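Local structure of secreted effector protein sseI (Salmonella enterica subsp. enterica serovar Typhimurium, 4G29) at residues E43-P48 and F94-H99; A82-G85 and K90-V93; E119-Y124 and V164-P169. The protein is a secreted virulence factor of Salmonella whose catalytic domain belongs to the cysteine protease superfamily and probably uses papain-like thiol chemistry. One frame throughout, in Å; residues are numbered along the deposited sequence.

Interaction 1 (E43-P48 and F94-H99); sequences ESLMTP and FDVSAH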
ATOM      1  N   GLU A  43      -7.472   0.270  -5.828  1.00 22.26           N
ATOM      2  CA  GLU A  43      -7.136  -0.515  -7.011  1.00 22.69           C
ATOM      3  C   GLU A  43      -7.142   0.392  -8.261  1.00 20.92           C
ATOM      4  O   GLU A  43      -6.212   0.332  -9.134  1.00 18.80           O
ATOM      5  CB  GLU A  43      -8.076  -1.730  -7.132  1.00 25.17           C
ATOM      6  CG  GLU A  43      -7.591  -2.704  -8.031  1.00 29.75           C
ATOM      7  CD  GLU A  43      -8.418  -3.977  -7.992  1.00 27.81           C
ATOM      8  OE1 GLU A  43      -8.860  -4.275  -9.080  1.00 28.91           O
ATOM      9  OE2 GLU A  43      -8.594  -4.654  -6.955  1.00 30.27           O
ATOM     10  N   SER A  44      -8.158   1.264  -8.351  1.00 20.61           N
ATOM     11  CA  SER A  44      -8.319   2.148  -9.529  1.00 20.32           C
ATOM     12  C   SER A  44      -7.222   3.234  -9.609  1.00 19.30           C
ATOM     13  O   SER A  44      -7.066   3.861 -10.641  1.00 21.41           O
ATOM     14  CB  SER A  44      -9.722   2.816  -9.576  1.00 22.24           C
ATOM     15  OG  SER A  44      -9.848   3.881  -8.634  1.00 22.08           O
ATOM     16  N   LEU A  45      -6.558   3.518  -8.477  1.00 18.37           N
ATOM     17  CA  LEU A  45      -5.509   4.520  -8.427  1.00 17.17           C
ATOM     18  C   LEU A  45      -4.169   3.960  -8.904  1.00 18.00           C
ATOM     19  O   LEU A  45      -3.252   4.768  -9.160  1.00 18.21           O
ATOM     20  CB  LEU A  45      -5.378   5.130  -7.036  1.00 17.38           C
ATOM     21  CG  LEU A  45      -6.456   6.106  -6.630  1.00 21.44           C
ATOM     22  CD1 LEU A  45      -6.517   6.297  -5.093  1.00 21.41           C
ATOM     23  CD2 LEU A  45      -6.340   7.459  -7.330  1.00 24.38           C
HETATM   24  N   MSE A  46      -4.007   2.645  -9.052  1.00 17.08           N
HETATM   25  CA  MSE A  46      -2.691   2.108  -9.420  1.00 17.12           C
HETATM   26  C   MSE A  46      -2.180   2.681 -10.745  1.00 17.61           C
HETATM   27  O   MSE A  46      -1.054   3.194 -10.831  1.00 18.22           O
HETATM   28  CB  MSE A  46      -2.672   0.570  -9.466  1.00 17.55           C
HETATM   29  CG  MSE A  46      -2.655  -0.043  -8.049  1.00 19.01           C
HETATM   30 SE   MSE A  46      -2.235  -1.986  -8.145  1.00 24.12          SE
HETATM   31  CE  MSE A  46      -4.081  -2.507  -8.593  1.00 18.44           C
ATOM     32  N   THR A  47      -3.002   2.570 -11.792  1.00 18.45           N
ATOM     33  CA  THR A  47      -2.581   2.975 -13.124  1.00 19.08           C
ATOM     34  C   THR A  47      -2.289   4.476 -13.156  1.00 18.44           C
ATOM     35  O   THR A  47      -1.199   4.905 -13.614  1.00 18.94           O
ATOM     36  CB  THR A  47      -3.563   2.493 -14.170  1.00 20.22           C
ATOM     37  OG1 THR A  47      -3.463   1.063 -14.237  1.00 22.23           O
ATOM     38  CG2 THR A  47      -3.304   3.146 -15.531  1.00 22.03           C
ATOM     39  N   PRO A  48      -3.226   5.319 -12.643  1.00 20.25           N
ATOM     40  CA  PRO A  48      -2.936   6.727 -12.714  1.00 20.72           C
ATOM     41  C   PRO A  48      -1.699   7.175 -11.940  1.00 20.27           C
ATOM     42  O   PRO A  48      -0.894   7.978 -12.430  1.00 20.01           O
ATOM     43  CB  PRO A  48      -4.178   7.389 -12.127  1.00 22.37           C
ATOM     44  CG  PRO A  48      -5.205   6.329 -12.004  1.00 21.47           C
ATOM     45  CD  PRO A  48      -4.642   5.026 -12.330  1.00 18.95           C
ATOM     46  N   PHE A  94       4.277   5.455  -3.287  1.00 18.34           N
ATOM     47  CA  PHE A  94       3.114   6.332  -3.357  1.00 18.06           C
ATOM     48  C   PHE A  94       1.906   5.509  -2.911  1.00 17.92           C
ATOM     49  O   PHE A  94       1.502   4.509  -3.567  1.00 17.57           O
ATOM     50  CB  PHE A  94       2.936   6.856  -4.776  1.00 17.68           C
ATOM     51  CG  PHE A  94       3.851   7.991  -5.166  1.00 20.86           C
ATOM     52  CD1 PHE A  94       5.230   7.830  -5.240  1.00 23.31           C
ATOM     53  CD2 PHE A  94       3.295   9.191  -5.635  1.00 25.27           C
ATOM     54  CE1 PHE A  94       6.071   8.895  -5.668  1.00 28.03           C
ATOM     55  CE2 PHE A  94       4.076  10.197  -6.076  1.00 23.82           C
ATOM     56  CZ  PHE A  94       5.489  10.082  -6.070  1.00 28.55           C
ATOM     57  N   ASP A  95       1.322   5.913  -1.795  1.00 17.89           N
ATOM     58  CA  ASP A  95       0.178   5.225  -1.231  1.00 17.62           C
ATOM     59  C   ASP A  95      -0.838   6.275  -0.826  1.00 17.16           C
ATOM     60  O   ASP A  95      -1.049   6.548   0.361  1.00 17.64           O
ATOM     61  CB  ASP A  95       0.650   4.371  -0.039  1.00 18.42           C
ATOM     62  CG  ASP A  95      -0.450   3.505   0.585  1.00 19.90           C
ATOM     63  OD1 ASP A  95      -1.594   3.538   0.116  1.00 18.29           O
ATOM     64  OD2 ASP A  95      -0.116   2.790   1.573  1.00 18.64           O
ATOM     65  N   VAL A  96      -1.430   6.878  -1.847  1.00 17.98           N
ATOM     66  CA  VAL A  96      -2.295   8.031  -1.685  1.00 18.27           C
ATOM     67  C   VAL A  96      -3.723   7.706  -1.183  1.00 20.01           C
ATOM     68  O   VAL A  96      -4.502   8.618  -0.978  1.00 21.19           O
ATOM     69  CB  VAL A  96      -2.323   8.949  -2.931  1.00 20.24           C
ATOM     70  CG1 VAL A  96      -0.883   9.352  -3.392  1.00 21.49           C
ATOM     71  CG2 VAL A  96      -3.043   8.308  -4.107  1.00 18.27           C
ATOM     72  N   SER A  97      -4.034   6.431  -0.970  1.00 18.12           N
ATOM     73  CA  SER A  97      -5.300   6.030  -0.367  1.00 19.98           C
ATOM     74  C   SER A  97      -5.139   5.285   0.962  1.00 18.75           C
ATOM     75  O   SER A  97      -6.090   4.654   1.432  1.00 18.59           O
ATOM     76  CB  SER A  97      -6.131   5.224  -1.338  1.00 19.43           C
ATOM     77  OG  SER A  97      -5.569   3.976  -1.651  1.00 22.66           O
ATOM     78  N   ALA A  98      -3.967   5.390   1.594  1.00 19.85           N
ATOM     79  CA  ALA A  98      -3.667   4.680   2.856  1.00 18.67           C
ATOM     80  C   ALA A  98      -4.697   5.024   3.923  1.00 20.38           C
ATOM     81  O   ALA A  98      -5.092   4.199   4.753  1.00 21.83           O
ATOM     82  CB  ALA A  98      -2.212   5.073   3.372  1.00 18.81           C
ATOM     83  N   HIS A  99      -5.088   6.280   3.916  1.00 20.39           N
ATOM     84  CA  HIS A  99      -6.017   6.794   4.902  1.00 22.08           C
ATOM     85  C   HIS A  99      -7.413   6.234   4.808  1.00 24.15           C
ATOM     86  O   HIS A  99      -8.254   6.557   5.700  1.00 25.60           O
ATOM     87  CB  HIS A  99      -6.085   8.310   4.951  1.00 24.05           C
ATOM     88  CG  HIS A  99      -6.298   8.918   3.614  1.00 20.77           C
ATOM     89  ND1 HIS A  99      -7.363   9.742   3.322  1.00 26.58           N
ATOM     90  CD2 HIS A  99      -5.634   8.729   2.464  1.00 17.41           C
ATOM     91  CE1 HIS A  99      -7.264  10.118   2.051  1.00 22.12           C
ATOM     92  NE2 HIS A  99      -6.236   9.494   1.509  1.00 24.84           N
TER

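Interaction 2 (A82-G85 and K90-V93); sequences AVVG and KDYV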
ATOM      1  N   ALA A  82      -0.517  -0.212  -3.388  1.00 16.38           N
ATOM      2  CA  ALA A  82       0.284   0.987  -3.482  1.00 17.35           C
ATOM      3  C   ALA A  82       1.181   0.849  -4.731  1.00 17.06           C
ATOM      4  O   ALA A  82       1.246  -0.228  -5.314  1.00 18.48           O
ATOM      5  CB  ALA A  82       1.151   1.194  -2.202  1.00 18.73           C
ATOM      6  N   VAL A  83       1.922   1.885  -5.047  1.00 17.42           N
ATOM      7  CA  VAL A  83       2.841   1.846  -6.214  1.00 17.35           C
ATOM      8  C   VAL A  83       4.248   2.215  -5.751  1.00 17.63           C
ATOM      9  O   VAL A  83       4.418   3.147  -4.962  1.00 17.59           O
ATOM     10  CB  VAL A  83       2.336   2.751  -7.371  1.00 18.41           C
ATOM     11  CG1 VAL A  83       3.158   2.562  -8.625  1.00 20.04           C
ATOM     12  CG2 VAL A  83       0.828   2.500  -7.692  1.00 19.45           C
ATOM     13  N   VAL A  84       5.236   1.455  -6.210  1.00 19.03           N
ATOM     14  CA  VAL A  84       6.623   1.609  -5.790  1.00 19.18           C
ATOM     15  C   VAL A  84       7.464   1.968  -7.012  1.00 20.59           C
ATOM     16  O   VAL A  84       7.266   1.434  -8.126  1.00 19.52           O
ATOM     17  CB  VAL A  84       7.182   0.279  -5.248  1.00 19.26           C
ATOM     18  CG1 VAL A  84       8.498   0.511  -4.526  1.00 19.05           C
ATOM     19  CG2 VAL A  84       6.166  -0.452  -4.423  1.00 22.78           C
ATOM     20  N   GLY A  85       8.422   2.864  -6.823  1.00 21.16           N
ATOM     21  CA  GLY A  85       9.327   3.212  -7.917  1.00 22.85           C
ATOM     22  C   GLY A  85      10.678   3.678  -7.419  1.00 23.52           C
ATOM     23  O   GLY A  85      10.819   4.178  -6.294  1.00 21.54           O
ATOM     24  N   LYS A  90      17.029   4.688  -4.868  1.00 35.86           N
ATOM     25  CA  LYS A  90      16.176   4.398  -3.716  1.00 33.44           C
ATOM     26  C   LYS A  90      14.737   4.216  -4.172  1.00 29.19           C
ATOM     27  O   LYS A  90      14.302   4.867  -5.129  1.00 29.11           O
ATOM     28  CB  LYS A  90      16.263   5.487  -2.654  1.00 34.04           C
ATOM     29  CG  LYS A  90      17.664   5.676  -2.129  1.00 41.61           C
ATOM     30  CD  LYS A  90      17.702   6.741  -1.043  1.00 46.41           C
ATOM     31  CE  LYS A  90      17.660   8.132  -1.642  1.00 50.58           C
ATOM     32  NZ  LYS A  90      18.969   8.533  -2.273  1.00 53.47           N
ATOM     33  N   ASP A  91      14.040   3.317  -3.487  1.00 26.84           N
ATOM     34  CA  ASP A  91      12.604   3.074  -3.713  1.00 23.94           C
ATOM     35  C   ASP A  91      11.738   4.032  -2.902  1.00 22.78           C
ATOM     36  O   ASP A  91      12.014   4.301  -1.737  1.00 24.89           O
ATOM     37  CB  ASP A  91      12.262   1.642  -3.346  1.00 24.77           C
ATOM     38  CG  ASP A  91      12.632   0.622  -4.454  1.00 27.47           C
ATOM     39  OD1 ASP A  91      13.011   1.038  -5.568  1.00 28.85           O
ATOM     40  OD2 ASP A  91      12.526  -0.621  -4.200  1.00 30.21           O
ATOM     41  N   TYR A  92      10.683   4.541  -3.549  1.00 20.60           N
ATOM     42  CA  TYR A  92       9.613   5.304  -2.906  1.00 19.65           C
ATOM     43  C   TYR A  92       8.246   4.637  -3.157  1.00 19.12           C
ATOM     44  O   TYR A  92       8.018   4.036  -4.201  1.00 19.20           O
ATOM     45  CB  TYR A  92       9.647   6.744  -3.461  1.00 21.07           C
ATOM     46  CG  TYR A  92      10.941   7.414  -3.097  1.00 20.88           C
ATOM     47  CD1 TYR A  92      11.098   8.064  -1.875  1.00 24.96           C
ATOM     48  CD2 TYR A  92      12.047   7.283  -3.918  1.00 26.89           C
ATOM     49  CE1 TYR A  92      12.300   8.664  -1.547  1.00 26.46           C
ATOM     50  CE2 TYR A  92      13.232   7.846  -3.592  1.00 26.12           C
ATOM     51  CZ  TYR A  92      13.358   8.536  -2.393  1.00 27.55           C
ATOM     52  OH  TYR A  92      14.562   9.128  -2.034  1.00 34.25           O
ATOM     53  N   VAL A  93       7.376   4.750  -2.175  1.00 19.48           N
ATOM     54  CA  VAL A  93       6.041   4.202  -2.234  1.00 18.96           C
ATOM     55  C   VAL A  93       5.078   5.376  -2.233  1.00 17.76           C
ATOM     56  O   VAL A  93       5.100   6.199  -1.331  1.00 20.45           O
ATOM     57  CB  VAL A  93       5.741   3.276  -1.075  1.00 18.25           C
ATOM     58  CG1 VAL A  93       4.368   2.623  -1.257  1.00 19.05           C
ATOM     59  CG2 VAL A  93       6.832   2.174  -0.974  1.00 19.17           C
TER

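Interaction 3 (E119-Y124 and V164-P169); sequences EWVCKY and VFVTSP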
ATOM      1  N   GLU A 119      10.408   4.103   5.055  1.00 24.92           N
ATOM      2  CA  GLU A 119       9.524   4.940   5.851  1.00 24.93           C
ATOM      3  C   GLU A 119       8.118   4.401   5.774  1.00 23.90           C
ATOM      4  O   GLU A 119       7.386   4.433   6.767  1.00 24.44           O
ATOM      5  CB  GLU A 119       9.573   6.395   5.406  1.00 25.31           C
ATOM      6  CG  GLU A 119      10.835   7.105   5.704  1.00 28.45           C
ATOM      7  CD  GLU A 119      10.996   8.421   4.973  1.00 31.05           C
ATOM      8  OE1 GLU A 119      10.430   8.632   3.884  1.00 26.84           O
ATOM      9  OE2 GLU A 119      11.760   9.267   5.502  1.00 34.75           O
ATOM     10  N   TRP A 120       7.737   3.881   4.594  1.00 21.86           N
ATOM     11  CA  TRP A 120       6.400   3.330   4.373  1.00 21.95           C
ATOM     12  C   TRP A 120       6.180   2.109   5.312  1.00 22.07           C
ATOM     13  O   TRP A 120       5.184   1.999   6.036  1.00 22.38           O
ATOM     14  CB  TRP A 120       6.210   2.982   2.913  1.00 20.20           C
ATOM     15  CG  TRP A 120       4.839   2.402   2.544  1.00 17.72           C
ATOM     16  CD1 TRP A 120       3.725   3.109   2.207  1.00 19.08           C
ATOM     17  CD2 TRP A 120       4.466   1.024   2.539  1.00 19.52           C
ATOM     18  NE1 TRP A 120       2.678   2.268   1.976  1.00 18.70           N
ATOM     19  CE2 TRP A 120       3.113   0.964   2.154  1.00 15.85           C
ATOM     20  CE3 TRP A 120       5.148  -0.183   2.785  1.00 20.23           C
ATOM     21  CZ2 TRP A 120       2.453  -0.192   2.026  1.00 18.82           C
ATOM     22  CZ3 TRP A 120       4.449  -1.359   2.672  1.00 19.86           C
ATOM     23  CH2 TRP A 120       3.119  -1.359   2.287  1.00 22.16           C
ATOM     24  N   VAL A 121       7.165   1.226   5.373  1.00 22.76           N
ATOM     25  CA  VAL A 121       7.057   0.070   6.234  1.00 23.30           C
ATOM     26  C   VAL A 121       6.917   0.486   7.706  1.00 24.26           C
ATOM     27  O   VAL A 121       6.140  -0.089   8.467  1.00 23.54           O
ATOM     28  CB  VAL A 121       8.283  -0.832   6.064  1.00 24.59           C
ATOM     29  CG1 VAL A 121       8.291  -1.890   7.185  1.00 26.12           C
ATOM     30  CG2 VAL A 121       8.260  -1.484   4.749  1.00 24.18           C
ATOM     31  N   CYS A 122       7.709   1.496   8.084  1.00 26.10           N
ATOM     32  CA  CYS A 122       7.710   2.073   9.404  1.00 28.94           C
ATOM     33  C   CYS A 122       6.355   2.623   9.747  1.00 28.09           C
ATOM     34  O   CYS A 122       5.839   2.350  10.831  1.00 28.84           O
ATOM     35  CB  CYS A 122       8.789   3.147   9.491  1.00 30.64           C
ATOM     36  SG  CYS A 122      10.439   2.359   9.662  1.00 41.70           S
ATOM     37  N   LYS A 123       5.748   3.320   8.794  1.00 25.54           N
ATOM     38  CA  LYS A 123       4.427   3.923   9.007  1.00 25.70           C
ATOM     39  C   LYS A 123       3.347   2.852   9.298  1.00 25.04           C
ATOM     40  O   LYS A 123       2.555   2.988  10.248  1.00 26.82           O
ATOM     41  CB  LYS A 123       4.001   4.756   7.799  1.00 25.04           C
ATOM     42  CG  LYS A 123       2.819   5.687   8.079  1.00 27.01           C
ATOM     43  CD  LYS A 123       3.230   6.891   8.892  1.00 28.96           C
ATOM     44  CE  LYS A 123       2.084   7.828   9.168  1.00 31.80           C
ATOM     45  NZ  LYS A 123       2.467   9.008  10.044  1.00 35.03           N
ATOM     46  N   TYR A 124       3.335   1.778   8.517  1.00 22.70           N
ATOM     47  CA  TYR A 124       2.388   0.689   8.697  1.00 22.75           C
ATOM     48  C   TYR A 124       2.648  -0.050   9.988  1.00 24.22           C
ATOM     49  O   TYR A 124       1.718  -0.347  10.709  1.00 26.36           O
ATOM     50  CB  TYR A 124       2.344  -0.251   7.472  1.00 21.60           C
ATOM     51  CG  TYR A 124       1.381   0.222   6.415  1.00 19.95           C
ATOM     52  CD1 TYR A 124       1.680   1.310   5.606  1.00 19.87           C
ATOM     53  CD2 TYR A 124       0.145  -0.402   6.275  1.00 23.55           C
ATOM     54  CE1 TYR A 124       0.780   1.757   4.631  1.00 20.78           C
ATOM     55  CE2 TYR A 124      -0.794   0.065   5.324  1.00 21.92           C
ATOM     56  CZ  TYR A 124      -0.432   1.126   4.492  1.00 20.18           C
ATOM     57  OH  TYR A 124      -1.350   1.567   3.544  1.00 21.75           O
ATOM     58  N   VAL A 164       6.221 -10.663   1.636  1.00 19.73           N
ATOM     59  CA  VAL A 164       7.105  -9.836   2.433  1.00 18.08           C
ATOM     60  C   VAL A 164       6.344  -9.318   3.638  1.00 16.94           C
ATOM     61  O   VAL A 164       5.351  -8.614   3.489  1.00 17.42           O
ATOM     62  CB  VAL A 164       7.715  -8.665   1.636  1.00 18.67           C
ATOM     63  CG1 VAL A 164       8.687  -7.849   2.491  1.00 19.80           C
ATOM     64  CG2 VAL A 164       8.377  -9.174   0.324  1.00 22.05           C
ATOM     65  N   PHE A 165       6.783  -9.660   4.846  1.00 16.94           N
ATOM     66  CA  PHE A 165       6.104  -9.215   6.078  1.00 17.96           C
ATOM     67  C   PHE A 165       6.477  -7.799   6.427  1.00 18.21           C
ATOM     68  O   PHE A 165       7.658  -7.424   6.423  1.00 18.89           O
ATOM     69  CB  PHE A 165       6.393 -10.153   7.239  1.00 18.88           C
ATOM     70  CG  PHE A 165       5.904 -11.536   7.004  1.00 19.06           C
ATOM     71  CD1 PHE A 165       4.552 -11.846   7.211  1.00 18.87           C
ATOM     72  CD2 PHE A 165       6.767 -12.553   6.626  1.00 20.31           C
ATOM     73  CE1 PHE A 165       4.096 -13.103   6.957  1.00 20.20           C
ATOM     74  CE2 PHE A 165       6.294 -13.839   6.423  1.00 23.26           C
ATOM     75  CZ  PHE A 165       4.967 -14.089   6.563  1.00 22.44           C
ATOM     76  N   VAL A 166       5.433  -7.009   6.682  1.00 18.07           N
ATOM     77  CA  VAL A 166       5.522  -5.706   7.312  1.00 18.43           C
ATOM     78  C   VAL A 166       5.448  -5.834   8.827  1.00 19.79           C
ATOM     79  O   VAL A 166       6.232  -5.218   9.558  1.00 19.58           O
ATOM     80  CB  VAL A 166       4.438  -4.811   6.802  1.00 18.16           C
ATOM     81  CG1 VAL A 166       4.467  -3.482   7.566  1.00 17.95           C
ATOM     82  CG2 VAL A 166       4.692  -4.578   5.296  1.00 18.76           C
ATOM     83  N   THR A 167       4.525  -6.670   9.283  1.00 20.05           N
ATOM     84  CA  THR A 167       4.379  -7.067  10.679  1.00 19.96           C
ATOM     85  C   THR A 167       4.384  -8.576  10.824  1.00 21.12           C
ATOM     86  O   THR A 167       4.224  -9.274   9.858  1.00 22.13           O
ATOM     87  CB  THR A 167       3.068  -6.511  11.317  1.00 21.37           C
ATOM     88  OG1 THR A 167       1.921  -7.162  10.745  1.00 20.06           O
ATOM     89  CG2 THR A 167       2.976  -5.020  11.222  1.00 22.89           C
ATOM     90  N   SER A 168       4.611  -9.048  12.037  1.00 22.99           N
ATOM     91  CA  SER A 168       4.600 -10.483  12.378  1.00 24.76           C
ATOM     92  C   SER A 168       4.098 -10.636  13.800  1.00 27.04           C
ATOM     93  O   SER A 168       4.867 -10.932  14.721  1.00 28.87           O
ATOM     94  CB  SER A 168       5.986 -11.099  12.220  1.00 27.29           C
ATOM     95  OG  SER A 168       5.919 -12.515  12.249  1.00 29.24           O
ATOM     96  N   PRO A 169       2.806 -10.423  13.999  1.00 26.00           N
ATOM     97  CA  PRO A 169       2.247 -10.368  15.350  1.00 27.21           C
ATOM     98  C   PRO A 169       2.384 -11.702  16.075  1.00 28.31           C
ATOM     99  O   PRO A 169       2.466 -12.782  15.431  1.00 26.23           O
ATOM    100  CB  PRO A 169       0.794 -10.031  15.157  1.00 27.55           C
ATOM    101  CG  PRO A 169       0.539  -9.996  13.725  1.00 25.98           C
ATOM    102  CD  PRO A 169       1.804 -10.101  12.955  1.00 25.20           C
TER

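Interaction 1 (E43-P48 and F94-H99)
Val96, one of the two residues that receive Leu45, has its carbonyl oxygen held by His99. His99 NE2 gives a 3.2 Å bond to Val96 O, bent to 141°. That oxygen lies in the imidazole plane, but NE2 stands above the carbonyl plane. The contact with helix 42-55 is apolar and small. Leu45 carries it from the helix side with one methyl. Leu45 CD1 lies 3.9 Å from Ser97 CB and 4.1 Å from Val96 CG2, so it meets both residues where the chain turns. The two partners come to CD1 from different directions. The Leu45 and Val96 side chains approach at a slant. Val96 CG2 sits between its own N and C, and this rotamer presents that methyl to the leucine. A type I turn from Asp95 to Ala98 bends the chain after strand 90-95. Its Ala98 N to Asp95 O bond is weak, at 3.4 Å, so the His99 bond is a second tie within this bend. All three touching residues are buried. Ser97 also touches Cys42 and His80, and Cys42, His80 and Asp95 are arranged in a way consistent with a catalytic triad. Asp95 OD1 is hydrogen-bonded to His80 NE2. The chemistry is thus apolar packing by Leu45 against the turn that follows the probable triad aspartate. In such a triad Asp95, bonded to His80 NE2, would orient His80 toward Cys42.

Interaction 2 (A82-G85 and K90-V93)
Ala82 CB and Val93 CG1 meet at 3.6 Å, in the tightly packed part of this antiparallel pairing between strands 78-87 and 90-95. The short segments run at 161° to each other, with their axes 4.7 Å apart. Val93 brings CG1 to the alanine by placing it opposite its own backbone N (chi1 -175°). Val84 and Val93 form a non-hydrogen-bonded pair on the same face, but their methyls are looser: Val84 CG1 to Val93 CG2 is 4.3 Å. Gly85 and Tyr92 form the hydrogen-bonded pair. Gly85 N reaches Tyr92 O at 2.9 Å, and Tyr92 N reaches Gly85 O at 2.8 Å with a nearly straight 170° angle. CA-H...O contacts fill in between, such as Val84 CA to Tyr92 O at 3.2 Å. Gly85 has no side chain, and its O sits at the edge of the Tyr92 ring, near the ring plane. The ring itself leads away toward Phe58 and Ile16. The solvent side is carried by the side chains of Lys90 and Asp91, while the backbone there stays tightly bonded. Lys90 is exposed and points away from strand 78-87. Asp91 is partly exposed and lays its CB 4.1 Å from Val84 CG1, while its OD2 forms a salt bridge with Arg62. On the face of Val84 and Val93 lies Trp120; on the other face Val83 touches Val49 and Met53 of helix 42-55. The hairpin thus combines apolar contact at Ala82 and Val93 with charge pairing near its turn end, where Arg62 would ease the partial burial of the Asp91 carboxylate.

Interaction 3 (E119-Y124 and V164-P169)
Helix 117-126 packs on the chain that leaves the edge strand 164-165, and Val166 is the residue through which that chain meets Trp120, Val121 and Tyr124. One valine packs against one side of the helix. Its two methyls divide the work. Val166 CG1, set opposite its own N (chi1 175°), turns to the helix backbone and the root of the tyrosine: it is 3.9 Å from Tyr124 CB and also 3.9 Å from Val121 O. It is 4.2 Å from Val121 CG1, where the two valine side chains run antiparallel alongside one another. Val166 CG2 points to the indole instead and lies 4.2 Å from Trp120 CZ3. It comes at the ring obliquely, and the two side chains meet nearly perpendicularly. Trp120 can reach this far because its CG is extended from the backbone N (chi1 -180°), which brings the end of the ring system nearer to Val166. The two aromatic side chains also touch one another. Tyr124 CE1 stands 3.0 Å above the plane of the Trp120 indole, toward its rim, while Trp120 O lies in the tyrosine plane at its edge. Tyr124 leads its hydroxyl away from Val166. Val166 adds one polar tie of its own, as its O accepts a bond from Arg125 NE. Val166 also touches Ile133 and Tyr135 of strand 132-138. The contact itself is apolar. It places Val166 beside the carbon parts of two residues whose polar ends, Trp120 NE1 and Tyr124 OH, both bond OD2 of Asp95, the aspartate of the probable Cys-His-Asp triad.

In the fold
From the N terminus, helix 42-55 comes first, and interaction 1 closes a loop when the chain returns from strand 90-95. Interaction 2 is nested inside that loop, as the hairpin of strands 78-87 and 90-95. The two are joined directly, with Phe94 N probably bonded to Val83 O at 2.9 Å. Interaction 3 follows in series. It closes a later loop from helix 117-126 to the chain just after strand 164-165. Trp120 CD1 packs on Val93 CG1 of interaction 2, and Asp95 OD2, probably bonded to Tyr124 OH and Trp120 NE1, joins interaction 3 to interaction 1. Together they tie two helices, from opposite faces, to one antiparallel sheet, and bring 164-169 onto helix 117-126.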